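Local coordinates for protein FMN-dependent nitronate monooxygenase (Shewanella oneidensis, PDB 5LSM) that probably oxidises propionate 3-nitronate to 3-oxopropanoate with molecular oxygen, using bound FMN, as a class I nitronate monooxygenase, at residues G25-I30 and E54-I58; L48-E52 and A116-V120; F70-E75 and R110-S114. One frame throughout, in Å; residues are numbered along the deposited sequence.

Contact 1: residues G25-I30 and E54-I58; sequences GSALAI and ELTAI
Two neighbouring helices on the outside of a TIM-barrel-type fold meet here, each following its own strand of the parallel sheet. Residues 26-30 form the first turn of helix 26-35, with Gly25 at the N-cap position; 54-58 lie within helix 48-59. The segment axes run roughly parallel, 35° apart (signed -35°), and approach to 9.5 Å, with the CA atoms of Ser26 and Ile58 5.4 Å apart. Ile58 (chi1 m, chi2 t) is the main apolar piece: its CG1 lies 3.5 Å from CB of Ser26 and 4.3 Å from CG1 of Ile30, and its CD1 4.3 Å from CB of Ala29. Ile30, also m, t, brings its CD1 to 3.9 Å from Ala57 O. Leu41 of strand 39-42 and Ile66 of strand 66-71 pack on Ile58. Glu54 is bent (chi1 -149°, chi2 105°), swinging its carboxylate to the start of the other helix. There Ser26, in the p rotamer, donates a hydrogen bond from OG to OE1 of Glu54 at 3.2 Å.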
loop_
_atom_site.group_PDB
_atom_site.type_symbol
_atom_site.label_atom_id
_atom_site.label_comp_id
_atom_site.label_asym_id
_atom_site.label_seq_id
_atom_site.Cartn_x
_atom_site.Cartn_y
_atom_site.Cartn_z
ATOM N N GLY A 25 -19.349 10.854 16.802
ATOM C CA GLY A 25 -20.757 10.457 16.913
ATOM C C GLY A 25 -21.730 11.266 16.051
ATOM O O GLY A 25 -21.441 11.599 14.918
ATOM N N SER A 26 -22.903 11.558 16.594
ATOM C CA SER A 26 -23.974 12.185 15.840
ATOM C C SER A 26 -23.598 13.498 15.157
ATOM O O SER A 26 -24.085 13.792 14.046
ATOM C CB SER A 26 -25.184 12.425 16.751
ATOM O OG SER A 26 -24.804 12.957 18.014
ATOM N N ALA A 27 -22.809 14.337 15.827
ATOM C CA ALA A 27 -22.587 15.700 15.304
ATOM C C ALA A 27 -21.828 15.703 13.958
ATOM O O ALA A 27 -22.125 16.526 13.066
ATOM C CB ALA A 27 -21.894 16.581 16.334
ATOM N N LEU A 28 -20.933 14.735 13.773
ATOM C CA LEU A 28 -20.206 14.605 12.504
ATOM C C LEU A 28 -21.085 13.924 11.449
ATOM O O LEU A 28 -21.169 14.375 10.297
ATOM C CB LEU A 28 -18.890 13.835 12.698
ATOM C CG LEU A 28 -18.061 13.647 11.428
ATOM C CD1 LEU A 28 -17.584 14.986 10.912
ATOM C CD2 LEU A 28 -16.897 12.691 11.643
ATOM N N ALA A 29 -21.763 12.853 11.845
ATOM C CA ALA A 29 -22.739 12.220 10.959
ATOM C C ALA A 29 -23.804 13.223 10.460
ATOM O O ALA A 29 -24.036 13.335 9.268
ATOM C CB ALA A 29 -23.387 11.028 11.645
ATOM N N ILE A 30 -24.379 14.001 11.368
ATOM C CA ILE A 30 -25.363 15.025 10.993
ATOM C C ILE A 30 -24.779 15.977 9.951
ATOM O O ILE A 30 -25.407 16.269 8.938
ATOM C CB ILE A 30 -25.789 15.865 12.228
ATOM C CG1 ILE A 30 -26.663 15.034 13.187
ATOM C CG2 ILE A 30 -26.535 17.126 11.802
ATOM C CD1 ILE A 30 -26.685 15.573 14.603
ATOM N N GLU A 54 -27.983 8.182 20.492
ATOM C CA GLU A 54 -27.223 8.812 19.443
ATOM C C GLU A 54 -28.004 8.808 18.125
ATOM O O GLU A 54 -27.959 9.780 17.378
ATOM C CB GLU A 54 -25.857 8.151 19.302
ATOM C CG GLU A 54 -24.792 9.113 18.829
ATOM C CD GLU A 54 -23.836 9.544 19.910
ATOM O OE1 GLU A 54 -23.728 10.760 20.128
ATOM O OE2 GLU A 54 -23.114 8.686 20.458
ATOM N N LEU A 55 -28.825 7.785 17.917
ATOM C CA LEU A 55 -29.682 7.731 16.731
ATOM C C LEU A 55 -30.832 8.702 16.852
ATOM O O LEU A 55 -31.280 9.252 15.845
ATOM C CB LEU A 55 -30.227 6.310 16.488
ATOM C CG LEU A 55 -29.265 5.370 15.752
ATOM C CD1 LEU A 55 -29.622 3.921 16.012
ATOM C CD2 LEU A 55 -29.250 5.662 14.256
ATOM N N THR A 56 -31.351 8.864 18.071
ATOM C CA THR A 56 -32.402 9.836 18.314
ATOM C C THR A 56 -31.859 11.264 18.064
ATOM O O THR A 56 -32.468 12.053 17.328
ATOM C CB THR A 56 -33.015 9.670 19.737
ATOM O OG1 THR A 56 -33.792 8.465 19.778
ATOM C CG2 THR A 56 -33.932 10.833 20.095
ATOM N N ALA A 57 -30.659 11.543 18.566
ATOM C CA ALA A 57 -29.993 12.816 18.287
ATOM C C ALA A 57 -29.763 13.059 16.786
ATOM O O ALA A 57 -29.924 14.181 16.310
ATOM C CB ALA A 57 -28.681 12.918 19.045
ATOM N N ILE A 58 -29.425 12.022 16.031
ATOM C CA ILE A 58 -29.275 12.194 14.584
ATOM C C ILE A 58 -30.609 12.552 13.926
ATOM O O ILE A 58 -30.684 13.500 13.138
ATOM C CB ILE A 58 -28.658 10.952 13.915
ATOM C CG1 ILE A 58 -27.167 10.859 14.272
ATOM C CG2 ILE A 58 -28.827 11.008 12.398
ATOM C CD1 ILE A 58 -26.581 9.462 14.135
#

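Contact 2: residues L48-E52 and A116-V120; sequences LEALE and AQAEV
Helix 48-59, near its N-terminus, lies beside the first half of helix 115-124 on the outer layer of the TIM-barrel-type fold. Both segments are helical throughout and run roughly parallel, 27° apart (signed -27°), with axes 10.3 Å apart at closest approach. The register sets Leu48 opposite Gln117 (CA-CA 6.7 Å) and Glu52 opposite Val120 (6.4 Å). Apolar packing centres on Val120 (chi1 t): its CG2 lies 3.8 Å from CD2 of Leu48, and its CG1 3.8 Å from CD2 of Leu51. Leu48 (m, t) also sets CD1 4.1 Å from CB of Ala116, and the aliphatic part of Gln117 joins in, its CG 4.1 Å from CD2 of Leu51. Two oxygens meet methyl groups: Ala116 O lies 3.4 Å from CD2 of Leu48, and OE1 of Glu52 3.9 Å from CG1 of Val120. Gln117 OE1 hydrogen-bonds Ser114 OG at its own helix start. Between these two segments the contact is van der Waals, mostly aliphatic, with no polar pair across it.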
loop_
_atom_site.group_PDB
_atom_site.type_symbol
_atom_site.label_atom_id
_atom_site.label_comp_id
_atom_site.label_asym_id
_atom_site.label_seq_id
_atom_site.Cartn_x
_atom_site.Cartn_y
_atom_site.Cartn_z
ATOM N N LEU A 48 -26.491 -0.243 24.365
ATOM C CA LEU A 48 -27.823 -0.096 23.775
ATOM C C LEU A 48 -28.458 1.263 24.097
ATOM O O LEU A 48 -29.145 1.843 23.269
ATOM C CB LEU A 48 -28.735 -1.235 24.226
ATOM C CG LEU A 48 -28.351 -2.607 23.650
ATOM C CD1 LEU A 48 -29.100 -3.754 24.342
ATOM C CD2 LEU A 48 -28.585 -2.631 22.144
ATOM N N GLU A 49 -28.135 1.808 25.259
ATOM C CA GLU A 49 -28.630 3.123 25.657
ATOM C C GLU A 49 -27.964 4.220 24.818
ATOM O O GLU A 49 -28.647 4.988 24.138
ATOM C CB GLU A 49 -28.388 3.354 27.155
ATOM C CG GLU A 49 -28.863 2.197 28.041
ATOM C CD GLU A 49 -27.811 1.092 28.205
ATOM O OE1 GLU A 49 -26.879 1.267 29.024
ATOM O OE2 GLU A 49 -27.907 0.056 27.508
ATOM N N ALA A 50 -26.627 4.250 24.827
ATOM C CA ALA A 50 -25.872 5.174 23.990
ATOM C C ALA A 50 -26.336 5.081 22.533
ATOM O O ALA A 50 -26.563 6.095 21.888
ATOM C CB ALA A 50 -24.376 4.896 24.097
ATOM N N LEU A 51 -26.528 3.859 22.044
ATOM C CA LEU A 51 -26.918 3.623 20.646
ATOM C C LEU A 51 -28.215 4.341 20.312
ATOM O O LEU A 51 -28.269 5.144 19.373
ATOM C CB LEU A 51 -27.062 2.111 20.369
ATOM C CG LEU A 51 -27.605 1.695 18.987
ATOM C CD1 LEU A 51 -26.731 2.209 17.849
ATOM C CD2 LEU A 51 -27.766 0.183 18.901
ATOM N N GLU A 52 -29.249 4.064 21.099
ATOM C CA GLU A 52 -30.573 4.665 20.897
ATOM C C GLU A 52 -30.548 6.204 21.042
ATOM O O GLU A 52 -31.199 6.928 20.282
ATOM C CB GLU A 52 -31.559 4.055 21.894
ATOM C CG GLU A 52 -33.020 4.253 21.533
ATOM C CD GLU A 52 -33.936 3.324 22.312
ATOM O OE1 GLU A 52 -33.750 2.087 22.250
ATOM O OE2 GLU A 52 -34.822 3.838 23.017
ATOM N N ALA A 116 -29.867 -8.091 19.858
ATOM C CA ALA A 116 -30.004 -6.958 20.788
ATOM C C ALA A 116 -29.868 -5.599 20.106
ATOM O O ALA A 116 -30.629 -4.678 20.394
ATOM C CB ALA A 116 -28.983 -7.077 21.906
ATOM N N GLN A 117 -28.879 -5.459 19.227
ATOM C CA GLN A 117 -28.710 -4.201 18.491
ATOM C C GLN A 117 -29.774 -4.057 17.408
ATOM O O GLN A 117 -30.305 -2.973 17.195
ATOM C CB GLN A 117 -27.310 -4.095 17.881
ATOM C CG GLN A 117 -26.255 -3.644 18.870
ATOM C CD GLN A 117 -25.532 -4.786 19.539
ATOM O OE1 GLN A 117 -25.763 -5.958 19.237
ATOM N NE2 GLN A 117 -24.634 -4.448 20.446
ATOM N N ALA A 118 -30.087 -5.160 16.741
ATOM C CA ALA A 118 -31.210 -5.211 15.802
ATOM C C ALA A 118 -32.496 -4.571 16.351
ATOM O O ALA A 118 -33.182 -3.837 15.637
ATOM C CB ALA A 118 -31.483 -6.649 15.399
ATOM N N GLU A 119 -32.850 -4.891 17.589
ATOM C CA GLU A 119 -34.130 -4.454 18.128
ATOM C C GLU A 119 -34.188 -2.931 18.196
ATOM O O GLU A 119 -35.199 -2.338 17.821
ATOM C CB GLU A 119 -34.406 -5.081 19.503
ATOM N N VAL A 120 -33.080 -2.308 18.608
ATOM C CA VAL A 120 -32.934 -0.843 18.592
ATOM C C VAL A 120 -32.932 -0.242 17.174
ATOM O O VAL A 120 -33.619 0.736 16.913
ATOM C CB VAL A 120 -31.641 -0.401 19.305
ATOM C CG1 VAL A 120 -31.485 1.109 19.248
ATOM C CG2 VAL A 120 -31.642 -0.882 20.752
#

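Contact 3: residues F70-E75 and R110-S114; sequences FFCHRE and RTPYS
This is a strand-end-to-loop contact at the C-terminal end of strand 66-71, the end of the parallel barrel sheet where FMN binds. Phe70 and Phe71 finish the strand, 72-75 continue as a loop, and 110-114 is the irregular lead into helix 115-124. The touching parts run 112° apart, with Cys72 nearest Pro112 (CA-CA 4.7 Å). One direct backbone hydrogen bond joins them: Tyr113 N donates to Phe71 O at 2.9 Å, nearly straight at 161°. The same oxygen takes a CA-H...O contact from Pro112 CA at 3.3 Å. Water 1 accepts from Phe71 N at 2.9 Å and donates weakly to Thr111 O at 3.4 Å, a second, looser bridge.

Side chains close both flanks. Phe70 (chi1 m, chi2 90°) offers a ring face to the edge of Tyr113 (chi1 t), an edge-to-face pair with centroids 5.1 Å apart and planes at 58°; Phe70 CG is 3.8 Å from Tyr113 CD1. Beyond Cys72, Pro112 CB lies over one face of the His73 ring (chi1 p) and 3.4 Å from His73 O, while Glu75 OE1 reaches to 3.5 Å from Pro112 CD. Phe71 (chi1 m) touches FMN, so the loop is bonded to the backbone of a cofactor-pocket residue.

Ser114, at the N-cap, starts helix 115-124. Phe70 packs against Gln117 and Leu121 of that helix, Tyr113 meets Phe131 of strand 128-132 edge-to-face, and helix 138-145 adds Leu140 and Ile144 against Tyr113.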
loop_
_atom_site.group_PDB
_atom_site.type_symbol
_atom_site.label_atom_id
_atom_site.label_comp_id
_atom_site.label_asym_id
_atom_site.label_seq_id
_atom_site.Cartn_x
_atom_site.Cartn_y
_atom_site.Cartn_z
ATOM N N PHE A 70 -21.294 -1.369 12.424
ATOM C CA PHE A 70 -21.116 -2.393 13.447
ATOM C C PHE A 70 -19.972 -3.346 13.128
ATOM O O PHE A 70 -19.651 -3.578 11.957
ATOM C CB PHE A 70 -22.394 -3.219 13.597
ATOM C CG PHE A 70 -23.508 -2.480 14.241
ATOM C CD1 PHE A 70 -24.410 -1.755 13.472
ATOM C CD2 PHE A 70 -23.647 -2.481 15.619
ATOM C CE1 PHE A 70 -25.448 -1.060 14.071
ATOM C CE2 PHE A 70 -24.685 -1.790 16.224
ATOM C CZ PHE A 70 -25.581 -1.068 15.447
ATOM N N PHE A 71 -19.423 -3.949 14.185
ATOM C CA PHE A 71 -18.489 -5.061 14.061
ATOM C C PHE A 71 -19.248 -6.351 14.113
ATOM O O PHE A 71 -20.022 -6.558 15.042
ATOM C CB PHE A 71 -17.497 -5.083 15.223
ATOM C CG PHE A 71 -16.519 -3.970 15.207
ATOM C CD1 PHE A 71 -16.401 -3.125 14.105
ATOM C CD2 PHE A 71 -15.676 -3.785 16.281
ATOM C CE1 PHE A 71 -15.476 -2.094 14.103
ATOM C CE2 PHE A 71 -14.732 -2.770 16.272
ATOM C CZ PHE A 71 -14.639 -1.924 15.185
ATOM N N CYS A 72 -18.929 -7.266 13.201
ATOM C CA CYS A 72 -19.459 -8.630 13.262
ATOM C C CYS A 72 -18.316 -9.654 13.144
ATOM O O CYS A 72 -18.229 -10.435 12.197
ATOM C CB CYS A 72 -20.487 -8.839 12.163
ATOM S SG CYS A 72 -19.804 -8.504 10.543
ATOM N N HIS A 73 -17.425 -9.591 14.118
ATOM C CA HIS A 73 -16.330 -10.530 14.257
ATOM C C HIS A 73 -16.811 -11.735 15.063
ATOM O O HIS A 73 -17.811 -11.658 15.792
ATOM C CB HIS A 73 -15.163 -9.865 14.997
ATOM C CG HIS A 73 -15.526 -9.338 16.356
ATOM N ND1 HIS A 73 -16.247 -8.174 16.540
ATOM C CD2 HIS A 73 -15.240 -9.799 17.597
ATOM C CE1 HIS A 73 -16.418 -7.962 17.833
ATOM N NE2 HIS A 73 -15.798 -8.923 18.495
ATOM N N ARG A 74 -16.065 -12.828 14.965
ATOM C CA ARG A 74 -16.242 -13.939 15.867
ATOM C C ARG A 74 -15.618 -13.587 17.211
ATOM O O ARG A 74 -14.526 -13.022 17.269
ATOM C CB ARG A 74 -15.613 -15.194 15.279
ATOM C CG ARG A 74 -16.084 -15.499 13.860
ATOM C CD ARG A 74 -16.202 -16.996 13.608
ATOM N NE ARG A 74 -14.898 -17.660 13.554
ATOM C CZ ARG A 74 -14.053 -17.590 12.527
ATOM N NH1 ARG A 74 -14.345 -16.863 11.450
ATOM N NH2 ARG A 74 -12.900 -18.248 12.576
ATOM N N GLU A 75 -16.370 -13.810 18.285
ATOM C CA GLU A 75 -15.827 -13.693 19.624
ATOM C C GLU A 75 -14.669 -14.668 19.775
ATOM O O GLU A 75 -14.666 -15.719 19.134
ATOM C CB GLU A 75 -16.903 -13.961 20.671
ATOM C CG GLU A 75 -17.973 -12.879 20.721
ATOM C CD GLU A 75 -18.815 -12.932 21.979
ATOM O OE1 GLU A 75 -19.532 -11.945 22.255
ATOM O OE2 GLU A 75 -18.779 -13.966 22.681
ATOM N N ARG A 110 -15.743 -4.099 21.385
ATOM C CA ARG A 110 -16.664 -4.954 22.152
ATOM C C ARG A 110 -17.740 -5.605 21.278
ATOM O O ARG A 110 -18.228 -5.000 20.313
ATOM C CB ARG A 110 -17.366 -4.151 23.255
ATOM C CG ARG A 110 -16.432 -3.504 24.265
ATOM C CD ARG A 110 -17.202 -2.940 25.450
ATOM N NE ARG A 110 -18.115 -3.927 26.022
ATOM C CZ ARG A 110 -17.742 -4.964 26.772
ATOM N NH1 ARG A 110 -16.464 -5.159 27.077
ATOM N NH2 ARG A 110 -18.656 -5.808 27.231
ATOM N N THR A 111 -18.064 -6.853 21.612
ATOM C CA THR A 111 -19.383 -7.479 21.356
ATOM C C THR A 111 -19.970 -7.336 19.926
ATOM O O THR A 111 -20.298 -6.230 19.484
ATOM C CB THR A 111 -20.416 -7.068 22.426
ATOM O OG1 THR A 111 -21.489 -8.000 22.420
ATOM C CG2 THR A 111 -20.978 -5.645 22.188
ATOM N N PRO A 112 -20.096 -8.460 19.193
ATOM C CA PRO A 112 -20.555 -8.331 17.802
ATOM C C PRO A 112 -22.039 -8.011 17.657
ATOM O O PRO A 112 -22.815 -8.202 18.586
ATOM C CB PRO A 112 -20.239 -9.698 17.180
ATOM C CG PRO A 112 -20.059 -10.620 18.326
ATOM C CD PRO A 112 -19.511 -9.785 19.450
ATOM N N TYR A 113 -22.403 -7.483 16.495
ATOM C CA TYR A 113 -23.802 -7.220 16.153
ATOM C C TYR A 113 -24.675 -8.446 16.453
ATOM O O TYR A 113 -24.339 -9.563 16.071
ATOM C CB TYR A 113 -23.909 -6.805 14.683
ATOM C CG TYR A 113 -25.311 -6.543 14.216
ATOM C CD1 TYR A 113 -25.969 -5.370 14.548
ATOM C CD2 TYR A 113 -25.954 -7.445 13.374
ATOM C CE1 TYR A 113 -27.263 -5.137 14.120
ATOM C CE2 TYR A 113 -27.244 -7.233 12.959
ATOM C CZ TYR A 113 -27.894 -6.080 13.323
ATOM O OH TYR A 113 -29.188 -5.910 12.908
ATOM N N SER A 114 -25.746 -8.219 17.213
ATOM C CA SER A 114 -26.651 -9.286 17.662
ATOM C C SER A 114 -28.124 -8.873 17.504
ATOM O O SER A 114 -28.425 -7.740 17.124
ATOM C CB SER A 114 -26.375 -9.611 19.127
ATOM O OG SER A 114 -26.638 -8.481 19.938
HETATM O O HOH W 1 -20.260 -3.994 16.955
#

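How the contacts relate
Contacts 1 and 2 share helix 48-59, which packs against helix 26-35 through 54-58 and against helix 115-124 through 48-52; both are side-by-side helix pairs in the outer layer, largely aliphatic, though only contact 1 adds a hydrogen bond between its segments. Contact 3 is of another kind, backbone-bonded, aromatic and water-bridged, at the strand end that lines the FMN pocket. Each mixes buried and more open residues, contact 3 running from buried aromatics to an exposed rim. Along the chain, contact 3 nests within contact 2, and the two touch: Gln117 CG lies 3.6 Å from Phe70 CE2, and Ala118 CB 3.5 Å from Tyr113 OH.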